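PDB 3FNR: arginine--tRNA ligase from Campylobacter jejuni, which catalyses the ATP-dependent attachment of L-arginine to tRNA(Arg), releasing AMP and diphosphate. Local coordinates for residues A[61-64]-A[69-72]; A[119-124]-A[144-149]; A[187-192]-A[196-201]; A[329-332]-A[337-340]. The protein carries 1 engineered substitution. All coordinates share one frame; numbering follows the deposited sequence.

Interaction 1: residues A[61-64]-A[69-72]; sequences RLAR and KFNT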
loop_
_atom_site.group_PDB
_atom_site.type_symbol
_atom_site.label_atom_id
_atom_site.label_comp_id
_atom_site.label_asym_id
_atom_site.label_seq_id
_atom_site.Cartn_x
_atom_site.Cartn_y
_atom_site.Cartn_z
ATOM N N ARG A 61 -0.206 -8.654 -1.110
ATOM C CA ARG A 61 0.413 -9.560 -2.084
ATOM C C ARG A 61 1.195 -10.656 -1.380
ATOM O O ARG A 61 1.169 -11.815 -1.794
ATOM C CB ARG A 61 1.353 -8.787 -3.005
ATOM C CG ARG A 61 0.678 -7.903 -4.038
ATOM C CD ARG A 61 1.730 -7.049 -4.733
ATOM N NE ARG A 61 1.169 -6.087 -5.679
ATOM C CZ ARG A 61 0.989 -6.329 -6.974
ATOM N NH1 ARG A 61 1.316 -7.512 -7.485
ATOM N NH2 ARG A 61 0.483 -5.384 -7.757
ATOM N N LEU A 62 1.888 -10.276 -0.310
ATOM C CA LEU A 62 2.689 -11.209 0.460
ATOM C C LEU A 62 1.811 -12.213 1.201
ATOM O O LEU A 62 2.031 -13.426 1.104
ATOM C CB LEU A 62 3.624 -10.460 1.412
ATOM C CG LEU A 62 4.567 -11.278 2.299
ATOM C CD1 LEU A 62 5.473 -12.213 1.497
ATOM C CD2 LEU A 62 5.380 -10.318 3.105
ATOM N N ALA A 63 0.800 -11.712 1.908
ATOM C CA ALA A 63 -0.161 -12.589 2.574
ATOM C C ALA A 63 -0.793 -13.614 1.631
ATOM O O ALA A 63 -0.867 -14.797 1.964
ATOM C CB ALA A 63 -1.218 -11.780 3.230
ATOM N N ARG A 64 -1.221 -13.165 0.453
ATOM C CA ARG A 64 -1.832 -14.063 -0.535
ATOM C C ARG A 64 -0.840 -15.121 -1.032
ATOM O O ARG A 64 -1.186 -16.297 -1.133
ATOM C CB ARG A 64 -2.426 -13.273 -1.706
ATOM C CG ARG A 64 -3.944 -13.191 -1.685
ATOM C CD ARG A 64 -4.500 -11.820 -1.316
ATOM N NE ARG A 64 -4.746 -10.999 -2.499
ATOM C CZ ARG A 64 -5.661 -10.031 -2.592
ATOM N NH1 ARG A 64 -6.463 -9.731 -1.573
ATOM N NH2 ARG A 64 -5.769 -9.348 -3.723
ATOM N N LYS A 69 -5.802 -16.081 3.546
ATOM C CA LYS A 69 -6.992 -15.390 3.042
ATOM C C LYS A 69 -6.880 -13.959 3.523
ATOM O O LYS A 69 -6.797 -13.711 4.720
ATOM C CB LYS A 69 -8.273 -16.029 3.587
ATOM C CG LYS A 69 -8.580 -17.421 3.022
ATOM C CD LYS A 69 -9.925 -17.976 3.531
ATOM C CE LYS A 69 -9.830 -18.581 4.946
ATOM N NZ LYS A 69 -8.878 -19.735 5.047
ATOM N N PHE A 70 -6.851 -13.009 2.595
ATOM C CA PHE A 70 -6.518 -11.641 2.955
ATOM C C PHE A 70 -7.315 -10.688 2.075
ATOM O O PHE A 70 -7.062 -10.576 0.869
ATOM C CB PHE A 70 -5.006 -11.423 2.779
ATOM C CG PHE A 70 -4.436 -10.249 3.560
ATOM C CD1 PHE A 70 -3.794 -10.452 4.776
ATOM C CD2 PHE A 70 -4.489 -8.962 3.049
ATOM C CE1 PHE A 70 -3.235 -9.386 5.479
ATOM C CE2 PHE A 70 -3.936 -7.893 3.741
ATOM C CZ PHE A 70 -3.315 -8.099 4.962
ATOM N N ASN A 71 -8.283 -10.021 2.690
ATOM C CA ASN A 71 -9.133 -9.055 2.012
ATOM C C ASN A 71 -8.724 -7.620 2.247
ATOM O O ASN A 71 -8.182 -7.278 3.301
ATOM C CB ASN A 71 -10.583 -9.236 2.440
ATOM C CG ASN A 71 -11.322 -10.205 1.559
ATOM O OD1 ASN A 71 -11.224 -11.420 1.733
ATOM N ND2 ASN A 71 -12.068 -9.671 0.592
ATOM N N THR A 72 -8.991 -6.781 1.256
ATOM C CA THR A 72 -8.698 -5.356 1.338
ATOM C C THR A 72 -9.940 -4.508 1.111
ATOM O O THR A 72 -10.811 -4.857 0.296
ATOM C CB THR A 72 -7.614 -4.942 0.331
ATOM O OG1 THR A 72 -7.947 -5.444 -0.968
ATOM C CG2 THR A 72 -6.282 -5.520 0.752
#
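Phe70 lays one ortho corner of its ring against the methyl group of Ala63, with CD1 of Phe70 3.3 Å from CB of Ala63. The methyl meets the ring obliquely, reaching CG and CE1 as well as CD1. Both residues are buried, and both direct their CB into the gap between the C-terminal end of helix 50-65 and the start of strand 69-76. With CG of Phe70 anti to the backbone N (chi1 -159°), the ring is turned toward helix 50-65, where it also packs on Leu59 and Thr60, and it meets the ring of Phe32 from the neighbouring strand.

Arg64, one residue further along the helix, adds a polar tie from its solvent-exposed side chain. Its chain bends at chi2 and chi3, carrying CD past CB of Phe70 and bringing the guanidinium edge to the strand backbone. There NH1 of Arg64 donates to O of Phe70 at 2.7 Å, with an N-H...O angle of 148°. The carbonyl oxygen lies in the guanidinium plane, and the donor sits nearly on the extension of the C=O bond. Guanidinium and phenyl planes stand 71° apart. The same NH1 makes a weak, long ion pair with Asp163.

Strand 31-35, helix 50-65 and the parallel strand 69-76 form a beta-alpha-beta unit, and this contact closes its helix-to-strand turn within the Rossmann-like core of class I synthetases.

Interaction 2: residues A[119-124]-A[144-149]; sequences AKEAFE and KDKMLV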
loop_
_atom_site.group_PDB
_atom_site.type_symbol
_atom_site.label_atom_id
_atom_site.label_comp_id
_atom_site.label_asym_id
_atom_site.label_seq_id
_atom_site.Cartn_x
_atom_site.Cartn_y
_atom_site.Cartn_z
ATOM N N ALA A 119 -14.195 21.158 -13.138
ATOM C CA ALA A 119 -15.134 22.244 -13.429
ATOM C C ALA A 119 -15.470 22.349 -14.919
ATOM O O ALA A 119 -16.602 22.667 -15.283
ATOM C CB ALA A 119 -14.578 23.553 -12.936
ATOM N N LYS A 120 -14.475 22.094 -15.769
ATOM C CA LYS A 120 -14.663 22.057 -17.217
ATOM C C LYS A 120 -15.475 20.837 -17.624
ATOM O O LYS A 120 -16.269 20.901 -18.566
ATOM C CB LYS A 120 -13.319 22.054 -17.946
ATOM C CG LYS A 120 -12.654 23.420 -18.040
ATOM C CD LYS A 120 -11.462 23.410 -19.003
ATOM C CE LYS A 120 -11.911 23.397 -20.466
ATOM N NZ LYS A 120 -10.763 23.427 -21.417
ATOM N N GLU A 121 -15.261 19.728 -16.914
ATOM C CA GLU A 121 -16.057 18.519 -17.094
ATOM C C GLU A 121 -17.491 18.762 -16.642
ATOM O O GLU A 121 -18.430 18.292 -17.284
ATOM C CB GLU A 121 -15.461 17.346 -16.311
ATOM C CG GLU A 121 -14.644 16.359 -17.132
ATOM C CD GLU A 121 -14.166 15.164 -16.305
ATOM O OE1 GLU A 121 -14.528 14.015 -16.648
ATOM O OE2 GLU A 121 -13.437 15.374 -15.307
ATOM N N ALA A 122 -17.640 19.508 -15.546
ATOM C CA ALA A 122 -18.945 19.822 -14.964
ATOM C C ALA A 122 -19.777 20.724 -15.868
ATOM O O ALA A 122 -20.963 20.472 -16.083
ATOM C CB ALA A 122 -18.779 20.455 -13.583
ATOM N N PHE A 123 -19.141 21.767 -16.396
ATOM C CA PHE A 123 -19.802 22.740 -17.261
ATOM C C PHE A 123 -20.280 22.123 -18.575
ATOM O O PHE A 123 -21.318 22.517 -19.108
ATOM C CB PHE A 123 -18.872 23.923 -17.525
ATOM C CG PHE A 123 -19.527 25.063 -18.239
ATOM C CD1 PHE A 123 -20.390 25.918 -17.563
ATOM C CD2 PHE A 123 -19.275 25.293 -19.591
ATOM C CE1 PHE A 123 -20.999 26.980 -18.226
ATOM C CE2 PHE A 123 -19.878 26.355 -20.263
ATOM C CZ PHE A 123 -20.742 27.200 -19.579
ATOM N N GLU A 124 -19.521 21.149 -19.075
ATOM C CA GLU A 124 -19.850 20.437 -20.309
ATOM C C GLU A 124 -21.016 19.462 -20.127
ATOM O O GLU A 124 -21.838 19.289 -21.030
ATOM C CB GLU A 124 -18.620 19.681 -20.820
ATOM C CG GLU A 124 -18.621 19.425 -22.318
ATOM C CD GLU A 124 -18.525 20.706 -23.128
ATOM O OE1 GLU A 124 -19.362 20.894 -24.037
ATOM O OE2 GLU A 124 -17.623 21.527 -22.848
ATOM N N LYS A 144 -17.607 13.584 -6.391
ATOM C CA LYS A 144 -16.950 12.626 -5.506
ATOM C C LYS A 144 -16.783 11.275 -6.191
ATOM O O LYS A 144 -15.838 10.543 -5.893
ATOM C CB LYS A 144 -17.680 12.498 -4.154
ATOM C CG LYS A 144 -19.029 11.772 -4.169
ATOM C CD LYS A 144 -18.923 10.308 -3.746
ATOM C CE LYS A 144 -20.300 9.715 -3.455
ATOM N NZ LYS A 144 -21.078 9.376 -4.668
ATOM N N ASP A 145 -17.702 10.962 -7.106
ATOM C CA ASP A 145 -17.602 9.765 -7.930
ATOM C C ASP A 145 -16.474 9.873 -8.956
ATOM O O ASP A 145 -15.832 8.874 -9.274
ATOM C CB ASP A 145 -18.937 9.464 -8.619
ATOM C CG ASP A 145 -19.937 8.779 -7.693
ATOM O OD1 ASP A 145 -19.512 7.980 -6.825
ATOM O OD2 ASP A 145 -21.153 9.034 -7.840
ATOM N N LYS A 146 -16.242 11.083 -9.465
ATOM C CA LYS A 146 -15.146 11.329 -10.401
ATOM C C LYS A 146 -13.807 11.265 -9.670
ATOM O O LYS A 146 -12.841 10.703 -10.188
ATOM C CB LYS A 146 -15.301 12.689 -11.092
ATOM C CG LYS A 146 -16.440 12.802 -12.106
ATOM C CD LYS A 146 -15.998 12.467 -13.529
ATOM C CE LYS A 146 -16.445 11.080 -13.960
ATOM N NZ LYS A 146 -16.355 10.911 -15.442
ATOM N N MET A 147 -13.765 11.832 -8.465
ATOM C CA MET A 147 -12.570 11.793 -7.622
ATOM C C MET A 147 -12.213 10.392 -7.153
ATOM O O MET A 147 -11.040 10.066 -7.022
ATOM C CB MET A 147 -12.707 12.733 -6.424
ATOM C CG MET A 147 -12.696 14.214 -6.779
ATOM S SD MET A 147 -11.171 14.818 -7.524
ATOM C CE MET A 147 -11.432 14.476 -9.266
ATOM N N LEU A 148 -13.227 9.573 -6.914
ATOM C CA LEU A 148 -13.017 8.182 -6.555
ATOM C C LEU A 148 -12.455 7.406 -7.736
ATOM O O LEU A 148 -11.657 6.488 -7.552
ATOM C CB LEU A 148 -14.322 7.547 -6.079
ATOM C CG LEU A 148 -14.222 6.448 -5.024
ATOM C CD1 LEU A 148 -13.505 6.945 -3.778
ATOM C CD2 LEU A 148 -15.609 5.955 -4.674
ATOM N N VAL A 149 -12.881 7.779 -8.943
ATOM C CA VAL A 149 -12.313 7.243 -10.175
ATOM C C VAL A 149 -10.845 7.675 -10.282
ATOM O O VAL A 149 -9.981 6.849 -10.603
ATOM C CB VAL A 149 -13.153 7.644 -11.436
ATOM C CG1 VAL A 149 -12.336 7.556 -12.726
ATOM C CG2 VAL A 149 -14.396 6.775 -11.550
#
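Glu121 and Lys146 reach toward each other from two neighbouring helices, and their side chains converge at a slant between the helices. The backbones stay well apart, the closest CA atoms, those of Glu121 and Lys146, being 9.9 Å from each other. Glu121 bridges its share of this gap with a chain that is extended beyond CG, which presents the carboxylate to the opposite helix. Lys146 starts with CG anti to its carbonyl carbon (chi1 -70°) and then bends at chi2 and chi3, so its aliphatic part and its ammonium group both come up to the same carboxylate oxygen.

OE1 of Glu121 lies 3.8 Å from CD of Lys146, and its distance to NZ of Lys146 is also 3.8 Å. The ion pair is therefore long, and no hydrogen bond accompanies it. The attraction is probably mainly electrostatic and weakened by solvent, since Glu121 is exposed and Lys146 partly so.

Apolar neighbours lie beside this polar pair. Lys146 also touches Leu118 of helix 113-126, while Glu121 rests on Trp142 of helix 136-157. Met147, next to the lysine, packs on Tyr114 and Leu118, and Ala122, next to the glutamate, packs on Leu139 and Trp142. The arrangement is that of a helix-helix interface in which a loose surface ion pair borders an apolar seam, here joining helices 113-126 and 136-157 of the catalytic region.

Interaction 3: residues A[187-192]-A[196-201]; sequences GIYEQE and WLASSQ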
loop_
_atom_site.group_PDB
_atom_site.type_symbol
_atom_site.label_atom_id
_atom_site.label_comp_id
_atom_site.label_asym_id
_atom_site.label_seq_id
_atom_site.Cartn_x
_atom_site.Cartn_y
_atom_site.Cartn_z
ATOM N N GLY A 187 -21.471 0.432 27.880
ATOM C CA GLY A 187 -20.434 1.283 27.333
ATOM C C GLY A 187 -20.837 2.710 27.077
ATOM O O GLY A 187 -19.994 3.536 26.743
ATOM N N ILE A 188 -22.126 3.005 27.214
ATOM C CA ILE A 188 -22.626 4.356 26.945
ATOM C C ILE A 188 -23.462 4.907 28.084
ATOM O O ILE A 188 -24.065 4.145 28.843
ATOM C CB ILE A 188 -23.441 4.458 25.629
ATOM C CG1 ILE A 188 -24.596 3.446 25.611
ATOM C CG2 ILE A 188 -22.524 4.340 24.412
ATOM C CD1 ILE A 188 -25.624 3.700 24.530
ATOM N N TYR A 189 -23.482 6.236 28.188
ATOM C CA TYR A 189 -24.269 6.943 29.191
ATOM C C TYR A 189 -24.594 8.350 28.710
ATOM O O TYR A 189 -23.868 8.908 27.891
ATOM C CB TYR A 189 -23.517 7.005 30.527
ATOM C CG TYR A 189 -22.221 7.799 30.501
ATOM C CD1 TYR A 189 -22.219 9.178 30.730
ATOM C CD2 TYR A 189 -20.997 7.169 30.271
ATOM C CE1 TYR A 189 -21.039 9.911 30.711
ATOM C CE2 TYR A 189 -19.804 7.895 30.257
ATOM C CZ TYR A 189 -19.838 9.264 30.482
ATOM O OH TYR A 189 -18.679 9.997 30.472
ATOM N N GLU A 190 -25.664 8.929 29.248
ATOM C CA GLU A 190 -26.046 10.307 28.943
ATOM C C GLU A 190 -25.480 11.264 29.988
ATOM O O GLU A 190 -25.502 10.974 31.190
ATOM C CB GLU A 190 -27.580 10.447 28.857
ATOM C CG GLU A 190 -28.113 11.834 28.399
ATOM C CD GLU A 190 -28.212 12.875 29.528
ATOM O OE1 GLU A 190 -28.104 14.089 29.242
ATOM O OE2 GLU A 190 -28.380 12.482 30.704
ATOM N N GLN A 191 -24.993 12.407 29.504
ATOM C CA GLN A 191 -24.590 13.534 30.335
ATOM C C GLN A 191 -24.634 14.812 29.493
ATOM O O GLN A 191 -24.218 14.796 28.328
ATOM C CB GLN A 191 -23.186 13.314 30.893
ATOM C CG GLN A 191 -22.747 14.330 31.925
ATOM C CD GLN A 191 -21.305 14.144 32.330
ATOM O OE1 GLN A 191 -20.970 13.226 33.081
ATOM N NE2 GLN A 191 -20.436 15.019 31.836
ATOM N N GLU A 192 -25.152 15.889 30.099
ATOM C CA GLU A 192 -25.301 17.218 29.487
ATOM C C GLU A 192 -25.921 17.210 28.090
ATOM O O GLU A 192 -25.503 17.940 27.188
ATOM C CB GLU A 192 -23.982 18.006 29.525
ATOM C CG GLU A 192 -23.700 18.682 30.876
ATOM C CD GLU A 192 -24.718 19.762 31.244
ATOM O OE1 GLU A 192 -25.065 20.595 30.375
ATOM O OE2 GLU A 192 -25.163 19.785 32.413
ATOM N N TRP A 196 -22.306 9.617 25.626
ATOM C CA TRP A 196 -20.864 9.436 25.735
ATOM C C TRP A 196 -20.494 7.958 25.722
ATOM O O TRP A 196 -21.272 7.127 26.166
ATOM C CB TRP A 196 -20.354 10.035 27.050
ATOM C CG TRP A 196 -20.527 11.522 27.191
ATOM C CD1 TRP A 196 -21.691 12.193 27.443
ATOM C CD2 TRP A 196 -19.499 12.519 27.117
ATOM N NE1 TRP A 196 -21.455 13.546 27.514
ATOM C CE2 TRP A 196 -20.118 13.775 27.319
ATOM C CE3 TRP A 196 -18.114 12.474 26.896
ATOM C CZ2 TRP A 196 -19.401 14.978 27.306
ATOM C CZ3 TRP A 196 -17.398 13.675 26.885
ATOM C CH2 TRP A 196 -18.048 14.910 27.091
ATOM N N LEU A 197 -19.302 7.646 25.212
ATOM C CA LEU A 197 -18.685 6.330 25.392
ATOM C C LEU A 197 -17.799 6.357 26.638
ATOM O O LEU A 197 -16.964 7.243 26.793
ATOM C CB LEU A 197 -17.855 5.938 24.158
ATOM C CG LEU A 197 -16.996 4.663 24.197
ATOM C CD1 LEU A 197 -17.798 3.404 23.895
ATOM C CD2 LEU A 197 -15.841 4.787 23.224
ATOM N N ALA A 198 -17.967 5.368 27.510
ATOM C CA ALA A 198 -17.219 5.289 28.766
ATOM C C ALA A 198 -15.844 4.656 28.567
ATOM O O ALA A 198 -15.503 3.672 29.223
ATOM C CB ALA A 198 -18.022 4.510 29.802
ATOM N N SER A 199 -15.050 5.245 27.677
ATOM C CA SER A 199 -13.809 4.630 27.196
ATOM C C SER A 199 -12.680 4.619 28.220
ATOM O O SER A 199 -11.795 3.760 28.155
ATOM C CB SER A 199 -13.351 5.286 25.888
ATOM O OG SER A 199 -13.429 6.698 25.966
ATOM N N SER A 200 -12.729 5.546 29.176
ATOM C CA SER A 200 -11.755 5.578 30.275
ATOM C C SER A 200 -11.892 4.399 31.254
ATOM O O SER A 200 -10.988 4.146 32.052
ATOM C CB SER A 200 -11.843 6.900 31.026
ATOM O OG SER A 200 -13.115 7.035 31.625
ATOM N N GLN A 201 -13.015 3.682 31.182
ATOM C CA GLN A 201 -13.205 2.434 31.929
ATOM C C GLN A 201 -12.464 1.269 31.263
ATOM O O GLN A 201 -12.401 0.164 31.813
ATOM C CB GLN A 201 -14.698 2.094 32.065
ATOM C CG GLN A 201 -15.533 3.139 32.825
ATOM C CD GLN A 201 -16.979 2.702 33.067
ATOM O OE1 GLN A 201 -17.333 1.534 32.882
ATOM N NE2 GLN A 201 -17.820 3.650 33.482
#
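Residues 188-191 and 196-197 run antiparallel, with Tyr189 and Trp196 as a hydrogen-bonded pair and Ile188 and Leu197 as a non-hydrogen-bonded pair. Trp196 N donates to Tyr189 O at 2.8 Å, and Tyr189 N returns a bond to Trp196 O at 3.1 Å. Beyond them Ala198 N binds Gly187 O at 2.8 Å, continuing the pairing past the end of the strand to the centre of an inverse gamma turn.

Tyr189 and Trp196 project from the same face of the sheet. CG of Tyr189 lies between the backbone N and the carbonyl carbon (chi1 64°), which folds the ring across toward the partner strand. CB of Trp196 sits over one face of this ring, 3.8 Å from its centroid, in a CH-pi contact lying nearer CZ than the ring's middle. The phenol and the indole's five-membered ring are almost parallel, 5° apart, but laterally displaced, with centroids 5.3 Å apart and little stacking. Ala198 CB meets the phenol ring at its edge, and the Tyr189 hydroxyl is hydrogen-bonded to Asp207.

This is a beta hairpin, made of strands 188-191 and 194-197 and extended into a three-stranded antiparallel sheet by strand 208-211. Near its turn the indole spans the strands: Trp196 NE1 donates to Gln191 O at 3.1 Å. The oxygen lies in the indole plane, whereas NE1 stands above the carbonyl plane. This bond probably restricts rotation of the indole, and Gln191 CB packs beside NE1. On the other face, Ile188 leans on Leu182 and Lys183 of helix 175-184, and Leu197 reaches Ile210 and Phe259.

Interaction 4: residues A[329-332]-A[337-340]; sequences QKED and VYYI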
loop_
_atom_site.group_PDB
_atom_site.type_symbol
_atom_site.label_atom_id
_atom_site.label_comp_id
_atom_site.label_asym_id
_atom_site.label_seq_id
_atom_site.Cartn_x
_atom_site.Cartn_y
_atom_site.Cartn_z
ATOM N N GLN A 329 19.244 8.511 -10.667
ATOM C CA GLN A 329 19.949 8.857 -11.893
ATOM C C GLN A 329 21.219 8.014 -12.023
ATOM O O GLN A 329 21.712 7.789 -13.134
ATOM C CB GLN A 329 20.283 10.356 -11.922
ATOM C CG GLN A 329 19.067 11.289 -11.810
ATOM C CD GLN A 329 18.538 11.777 -13.156
ATOM O OE1 GLN A 329 18.372 12.981 -13.363
ATOM N NE2 GLN A 329 18.269 10.848 -14.073
ATOM N N LYS A 330 21.732 7.547 -10.885
ATOM C CA LYS A 330 22.920 6.687 -10.840
ATOM C C LYS A 330 22.645 5.287 -11.389
ATOM O O LYS A 330 21.512 4.808 -11.366
ATOM C CB LYS A 330 23.466 6.585 -9.408
ATOM C CG LYS A 330 24.151 7.847 -8.886
ATOM C CD LYS A 330 25.507 8.084 -9.553
ATOM C CE LYS A 330 26.183 9.350 -9.034
ATOM N NZ LYS A 330 26.714 9.198 -7.646
ATOM N N GLU A 331 23.690 4.641 -11.893
ATOM C CA GLU A 331 23.571 3.282 -12.401
ATOM C C GLU A 331 24.548 2.355 -11.686
ATOM O O GLU A 331 25.381 1.697 -12.316
ATOM C CB GLU A 331 23.779 3.245 -13.917
ATOM C CG GLU A 331 22.595 3.769 -14.719
ATOM C CD GLU A 331 22.840 3.747 -16.218
ATOM O OE1 GLU A 331 23.484 2.795 -16.715
ATOM O OE2 GLU A 331 22.379 4.686 -16.906
ATOM N N ASP A 332 24.432 2.307 -10.361
ATOM C CA ASP A 332 25.298 1.470 -9.536
ATOM C C ASP A 332 24.565 0.945 -8.302
ATOM O O ASP A 332 23.345 0.801 -8.319
ATOM C CB ASP A 332 26.585 2.222 -9.155
ATOM C CG ASP A 332 26.313 3.572 -8.506
ATOM O OD1 ASP A 332 26.540 4.606 -9.168
ATOM O OD2 ASP A 332 25.877 3.601 -7.337
ATOM N N VAL A 337 16.946 -0.249 -7.340
ATOM C CA VAL A 337 16.053 -0.776 -8.381
ATOM C C VAL A 337 16.819 -1.123 -9.661
ATOM O O VAL A 337 16.605 -2.197 -10.240
ATOM C CB VAL A 337 14.894 0.194 -8.729
ATOM C CG1 VAL A 337 13.779 -0.541 -9.493
ATOM C CG2 VAL A 337 14.353 0.865 -7.473
ATOM N N TYR A 338 17.704 -0.217 -10.089
ATOM C CA TYR A 338 18.561 -0.448 -11.254
ATOM C C TYR A 338 19.406 -1.677 -11.013
ATOM O O TYR A 338 19.438 -2.586 -11.832
ATOM C CB TYR A 338 19.495 0.751 -11.532
ATOM C CG TYR A 338 20.598 0.432 -12.540
ATOM C CD1 TYR A 338 21.865 -0.008 -12.119
ATOM C CD2 TYR A 338 20.373 0.558 -13.911
ATOM C CE1 TYR A 338 22.863 -0.329 -13.038
ATOM C CE2 TYR A 338 21.370 0.249 -14.843
ATOM C CZ TYR A 338 22.612 -0.189 -14.395
ATOM O OH TYR A 338 23.604 -0.498 -15.302
ATOM N N TYR A 339 20.075 -1.674 -9.867
ATOM C CA TYR A 339 21.079 -2.647 -9.507
ATOM C C TYR A 339 20.496 -4.056 -9.415
ATOM O O TYR A 339 21.095 -5.012 -9.927
ATOM C CB TYR A 339 21.730 -2.222 -8.191
ATOM C CG TYR A 339 23.066 -2.878 -7.898
ATOM C CD1 TYR A 339 23.254 -3.605 -6.725
ATOM C CD2 TYR A 339 24.140 -2.766 -8.788
ATOM C CE1 TYR A 339 24.474 -4.211 -6.440
ATOM C CE2 TYR A 339 25.371 -3.366 -8.511
ATOM C CZ TYR A 339 25.526 -4.087 -7.332
ATOM O OH TYR A 339 26.724 -4.690 -7.025
ATOM N N ILE A 340 19.311 -4.168 -8.810
ATOM C CA ILE A 340 18.624 -5.447 -8.691
ATOM C C ILE A 340 18.148 -5.912 -10.066
ATOM O O ILE A 340 18.389 -7.059 -10.442
ATOM C CB ILE A 340 17.466 -5.412 -7.652
ATOM C CG1 ILE A 340 18.018 -5.140 -6.246
ATOM C CG2 ILE A 340 16.714 -6.729 -7.653
ATOM C CD1 ILE A 340 17.014 -4.557 -5.265
#
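Tyr338, Glu331 and Asp332 bury the most surface here: Glu331 covers the Tyr338 ring, while Asp332 bears chiefly on Tyr339. Glu331 lies over one face of that first ring. Its CB stands 3.8 Å from the ring centroid of Tyr338, 18° off the normal, a CH-pi contact off centre on the CZ side. The glutamate chain then runs extended beyond CG, so CG passes over CE2 and the carboxylate arrives above the hydroxyl end of the ring. OE1 of Glu331 is 3.6 Å from OH of Tyr338, a polar approach without a hydrogen bond, and the carboxylate plane is turned 40° from the ring.

The backbone of the loop adds to the cover. O of Glu331 comes within 3.3 Å of CE1 of Tyr338, and the amide N of Asp332 approaches CD1 obliquely. CG of Tyr338 is anti to the backbone N (chi1 168°), which carries the ring off the helix toward the loop; Tyr342, one turn on, meets it as well.

Asp332 takes part through its main chain, its O lying 3.4 Å from CB of Tyr339. Its CB points away from the helix segment, and OD2 is hydrogen-bonded to Ser334 OG. Tyr339 meets the ring of His411 on helix 398-416. A surface loop thus folds back on the first turn of helix 336-353, which packs on C-terminal helices, consistent with a DALR-type anticodon-binding domain.

Overall arrangement
The four contacts follow one another along the chain without overlap. Interaction 1 lies nearest the middle of the molecule, about 12 Å from the chain's centre, on the mainly parallel sheet of the catalytic core. Interaction 2 belongs to the helices inserted between strands 69-76 and 165-167 of that sheet, its centre about 32 Å from that of interaction 1. Interaction 3 sits in a separate antiparallel sheet, about 37 Å from interaction 1. Interaction 4 lies at the start of helix 336-353, which packs against helices 398-416 and 425-445. Interactions 3 and 4, with centres about 56 Å apart, fall on opposite sides of the chain's centre, so the set reaches from a peripheral hairpin, across the catalytic core, to the start of the C-terminal helices.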